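Local coordinates for protein secretory pathway GDP dissociation inhibitor (Saccharomyces cerevisiae, PDB 2BCG) that regulates GDP/GTP exchange on the Rab GTPase SEC4 by inhibiting GDP dissociation, and extracts GDP-bound YPT7 from vacuolar membranes, at residues A[104-107]-A[108-112]; A[23-26]-A[27-31]. All coordinates share one frame; numbering follows the deposited sequence.

Interaction 1 (A[104-107]-A[108-112])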
# COMPACT_ATOMS: atom_id res chain seq x y z
N THR A 104 10.49 -9.08 1.92
CA THR A 104 9.83 -8.96 3.24
C THR A 104 8.56 -9.76 3.34
O THR A 104 7.94 -9.81 4.42
CB THR A 104 9.45 -7.50 3.54
OG1 THR A 104 8.52 -7.01 2.54
CG2 THR A 104 10.70 -6.58 3.67
N ASP A 105 8.12 -10.34 2.23
CA ASP A 105 6.85 -11.07 2.17
C ASP A 105 5.63 -10.19 2.50
O ASP A 105 4.56 -10.68 2.89
CB ASP A 105 6.86 -12.32 3.07
CG ASP A 105 7.79 -13.43 2.56
OD1 ASP A 105 8.27 -13.42 1.41
OD2 ASP A 105 8.05 -14.33 3.38
N VAL A 106 5.77 -8.89 2.27
CA VAL A 106 4.59 -7.98 2.39
C VAL A 106 3.59 -8.26 1.27
O VAL A 106 2.41 -7.91 1.35
CB VAL A 106 5.03 -6.52 2.56
CG1 VAL A 106 3.84 -5.57 2.42
CG2 VAL A 106 5.67 -6.38 3.93
N THR A 107 4.05 -9.01 0.25
CA THR A 107 3.15 -9.64 -0.69
C THR A 107 2.06 -10.49 -0.02
O THR A 107 1.01 -10.74 -0.65
CB THR A 107 3.94 -10.57 -1.67
OG1 THR A 107 4.82 -11.45 -0.93
CG2 THR A 107 4.78 -9.73 -2.64
N ARG A 108 2.27 -10.92 1.23
CA ARG A 108 1.22 -11.66 1.95
C ARG A 108 0.02 -10.76 2.33
O ARG A 108 -1.08 -11.27 2.64
CB ARG A 108 1.78 -12.22 3.27
CG ARG A 108 2.78 -13.32 3.14
CD ARG A 108 3.37 -13.50 4.55
NE ARG A 108 4.19 -14.70 4.60
CZ ARG A 108 4.52 -15.39 5.69
NH1 ARG A 108 4.13 -15.02 6.93
NH2 ARG A 108 5.26 -16.48 5.53
N TYR A 109 0.23 -9.45 2.30
CA TYR A 109 -0.78 -8.51 2.84
C TYR A 109 -1.38 -7.63 1.75
O TYR A 109 -2.30 -6.85 2.01
CB TYR A 109 -0.21 -7.63 3.96
CG TYR A 109 0.75 -8.38 4.88
CD1 TYR A 109 1.98 -7.85 5.20
CD2 TYR A 109 0.41 -9.64 5.39
CE1 TYR A 109 2.88 -8.53 6.02
CE2 TYR A 109 1.30 -10.33 6.21
CZ TYR A 109 2.54 -9.78 6.51
OH TYR A 109 3.48 -10.46 7.28
N VAL A 110 -0.80 -7.72 0.53
CA VAL A 110 -1.23 -6.85 -0.58
C VAL A 110 -1.18 -7.67 -1.86
O VAL A 110 -0.17 -8.32 -2.14
CB VAL A 110 -0.31 -5.64 -0.77
CG1 VAL A 110 -0.95 -4.67 -1.80
CG2 VAL A 110 -0.04 -4.92 0.55
N ASP A 111 -2.27 -7.63 -2.60
CA ASP A 111 -2.34 -8.28 -3.94
C ASP A 111 -2.18 -7.23 -5.03
O ASP A 111 -2.59 -6.09 -4.82
CB ASP A 111 -3.69 -8.95 -4.10
CG ASP A 111 -3.85 -10.18 -3.21
OD1 ASP A 111 -2.89 -10.95 -3.05
OD2 ASP A 111 -4.96 -10.39 -2.71
N PHE A 112 -1.69 -7.64 -6.21
CA PHE A 112 -1.40 -6.71 -7.32
C PHE A 112 -1.99 -7.17 -8.61
O PHE A 112 -2.00 -8.37 -8.86
CB PHE A 112 0.10 -6.52 -7.48
CG PHE A 112 0.75 -5.93 -6.25
CD1 PHE A 112 1.19 -6.75 -5.21
CD2 PHE A 112 0.91 -4.56 -6.12
CE1 PHE A 112 1.77 -6.23 -4.08
CE2 PHE A 112 1.48 -4.03 -4.96
CZ PHE A 112 1.90 -4.87 -3.95
O HOH W 1 -1.73 -11.36 -0.72
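Two straight backbone bonds close the turn, Arg108 N to Asp105 O (2.8 Å) and Tyr109 N to Val106 O (2.8 Å), winding the chain into a short 3-10 turn after Asp105, whose positive phi (61°) ends helix 96-104 in a Schellman motif. A weak third bond runs from Val110 N to Val106 O. Because CG of Arg108 stands anti to its carbonyl carbon (chi1 -69°) and the chain is extended, the arginine runs back over Asp105, its CG 3.2 Å from Asp105 O. Carboxylate and guanidinium planes are 14° apart, but Asp105 OD2, 4.1 Å from Arg108 NE, lies well out of the guanidinium plane, so the two charges attract only at a distance; Arg108 forms its salt bridge outside the turn, with an acidic side chain of the partner protein chain. The Tyr109 ring crosses Val106 at about a right angle, CD1 lying 4.0 Å from Val106 CG1, while Asp105 O sits over one ring face, offset toward the rim. An alanine in place of Tyr109 would probably uncover Val106 and deprive Arg447 and the partner chain's acidic side chain of the phenol oxygen. A water bridges Thr107 O to Asp111 OD1. Residues 108-114 interact with YPT1, and the turn is held between helix 96-104, where Val106 meets Leu101, helix 243-254, whose Ile254 touches Tyr109, and strand 234-237, where Val110 packs on Pro237.

Interaction 2 (A[23-26]-A[27-31])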
# COMPACT_ATOMS: atom_id res chain seq x y z
N GLU A 23 7.56 5.97 5.66
CA GLU A 23 7.77 5.70 7.10
C GLU A 23 7.44 4.26 7.44
O GLU A 23 8.12 3.63 8.25
CB GLU A 23 6.92 6.62 7.97
CG GLU A 23 7.49 8.01 8.16
CD GLU A 23 7.45 8.87 6.91
OE1 GLU A 23 8.35 9.75 6.77
OE2 GLU A 23 6.49 8.75 6.12
N CYS A 24 6.33 3.75 6.88
CA CYS A 24 5.95 2.38 7.18
C CYS A 24 7.02 1.39 6.64
O CYS A 24 7.33 0.43 7.32
CB CYS A 24 4.57 2.04 6.64
SG CYS A 24 3.25 2.95 7.46
N ILE A 25 7.61 1.65 5.47
CA ILE A 25 8.67 0.76 4.99
C ILE A 25 9.86 0.77 5.93
O ILE A 25 10.41 -0.28 6.29
CB ILE A 25 9.13 1.09 3.55
CG1 ILE A 25 7.95 0.80 2.60
CG2 ILE A 25 10.32 0.18 3.14
CD1 ILE A 25 8.20 1.22 1.13
N LEU A 26 10.26 1.99 6.31
CA LEU A 26 11.41 2.12 7.23
C LEU A 26 11.11 1.43 8.55
O LEU A 26 11.97 0.70 9.08
CB LEU A 26 11.77 3.58 7.40
CG LEU A 26 12.41 4.15 6.14
CD1 LEU A 26 12.26 5.66 6.14
CD2 LEU A 26 13.87 3.69 6.09
N SER A 27 9.91 1.66 9.11
CA SER A 27 9.52 1.03 10.37
C SER A 27 9.62 -0.51 10.24
O SER A 27 10.19 -1.20 11.11
CB SER A 27 8.11 1.47 10.75
OG SER A 27 7.68 0.80 11.94
N GLY A 28 9.10 -1.05 9.14
CA GLY A 28 9.20 -2.51 8.91
C GLY A 28 10.63 -3.01 8.80
O GLY A 28 10.99 -3.99 9.44
N LEU A 29 11.46 -2.32 8.01
CA LEU A 29 12.85 -2.75 7.82
C LEU A 29 13.63 -2.70 9.11
O LEU A 29 14.43 -3.61 9.41
CB LEU A 29 13.56 -1.89 6.75
CG LEU A 29 13.00 -2.08 5.33
CD1 LEU A 29 13.67 -1.09 4.44
CD2 LEU A 29 13.17 -3.53 4.83
N LEU A 30 13.42 -1.64 9.89
CA LEU A 30 14.15 -1.51 11.15
C LEU A 30 13.68 -2.53 12.20
O LEU A 30 14.50 -3.06 12.92
CB LEU A 30 14.03 -0.09 11.66
CG LEU A 30 14.78 0.93 10.77
CD1 LEU A 30 14.35 2.34 11.13
CD2 LEU A 30 16.34 0.80 10.95
N SER A 31 12.38 -2.82 12.26
CA SER A 31 11.87 -3.87 13.12
C SER A 31 12.50 -5.21 12.70
O SER A 31 12.96 -5.99 13.57
CB SER A 31 10.34 -3.93 13.10
OG SER A 31 9.80 -2.83 13.83
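Leu26 meets Leu30 one turn further along the helix through its carbonyl, in an ordinary i to i+4 helical bond with the later side chain laid against it. Leu30 N donates to Leu26 O over 2.9 Å, approaching nearly along the C=O axis, and the Leu30 side chain folds back over the same oxygen, its CG 3.3 Å from Leu26 O. The side chain of Leu26 itself leans outward and is covered by Val430 and Ile433 of helix 424-438.

Ser27 is the donor in the same kind of bond three residues earlier, between Glu23 and Ser27. Its N-H reaches Glu23 O at 2.8 Å, here tilted 22° from the carbonyl plane, and its CB rests 3.3 Å from that Glu23 oxygen. With OG anti to the backbone N (chi1 176°), the hydroxyl is carried off the helix to hydrogen-bond with Ser252 and Tyr259, so this buried polar group finds its partners in other elements of the fold.

The helix is the crossover of a beta-alpha-beta unit, running between the parallel strands 14-17 and 37-40 of the five-stranded sheet, consistent with the Rossmann-like fold expected of the family's clan. Ser27 packs on Val37 of the second strand.

Leu29 belongs to another side of the helix. It lies alongside Ile25, both pointing the same way, with CD1 of Leu29 3.8 Å from CG2 of Ile25, a plain methyl-to-methyl contact. Its N-H also bonds to Ile25 O at 2.9 Å, and CG of Leu29 stands 3.3 Å from that Ile25 oxygen, so backbone and side chain both border one carbonyl. Farther out, Leu29 reaches Leu442 in a loop, while Ile25 is packed by Met426 and Val430 of helix 424-438 and by Phe248 of helix 243-254.

From the N terminus, interaction 2 comes first, within helix 21-32, and is complete long before interaction 1 begins at the end of helix 96-104. Each is local, spanning a turn or two of chain, so neither encloses a long loop and the two neither nest nor cross. In space they adjoin, their centres about 15 Å apart: Thr104 CG2 packs on Leu29 CD2 at 4.1 Å. Helix 243-254 is common to both, with Phe248 touched by Thr104 on one hand and by Cys24 and Ile25 on the other. Interaction 2 lies in the helix that connects strands 14-17 and 37-40, whereas interaction 1 carries the chain onward to the surface that meets the partner protein.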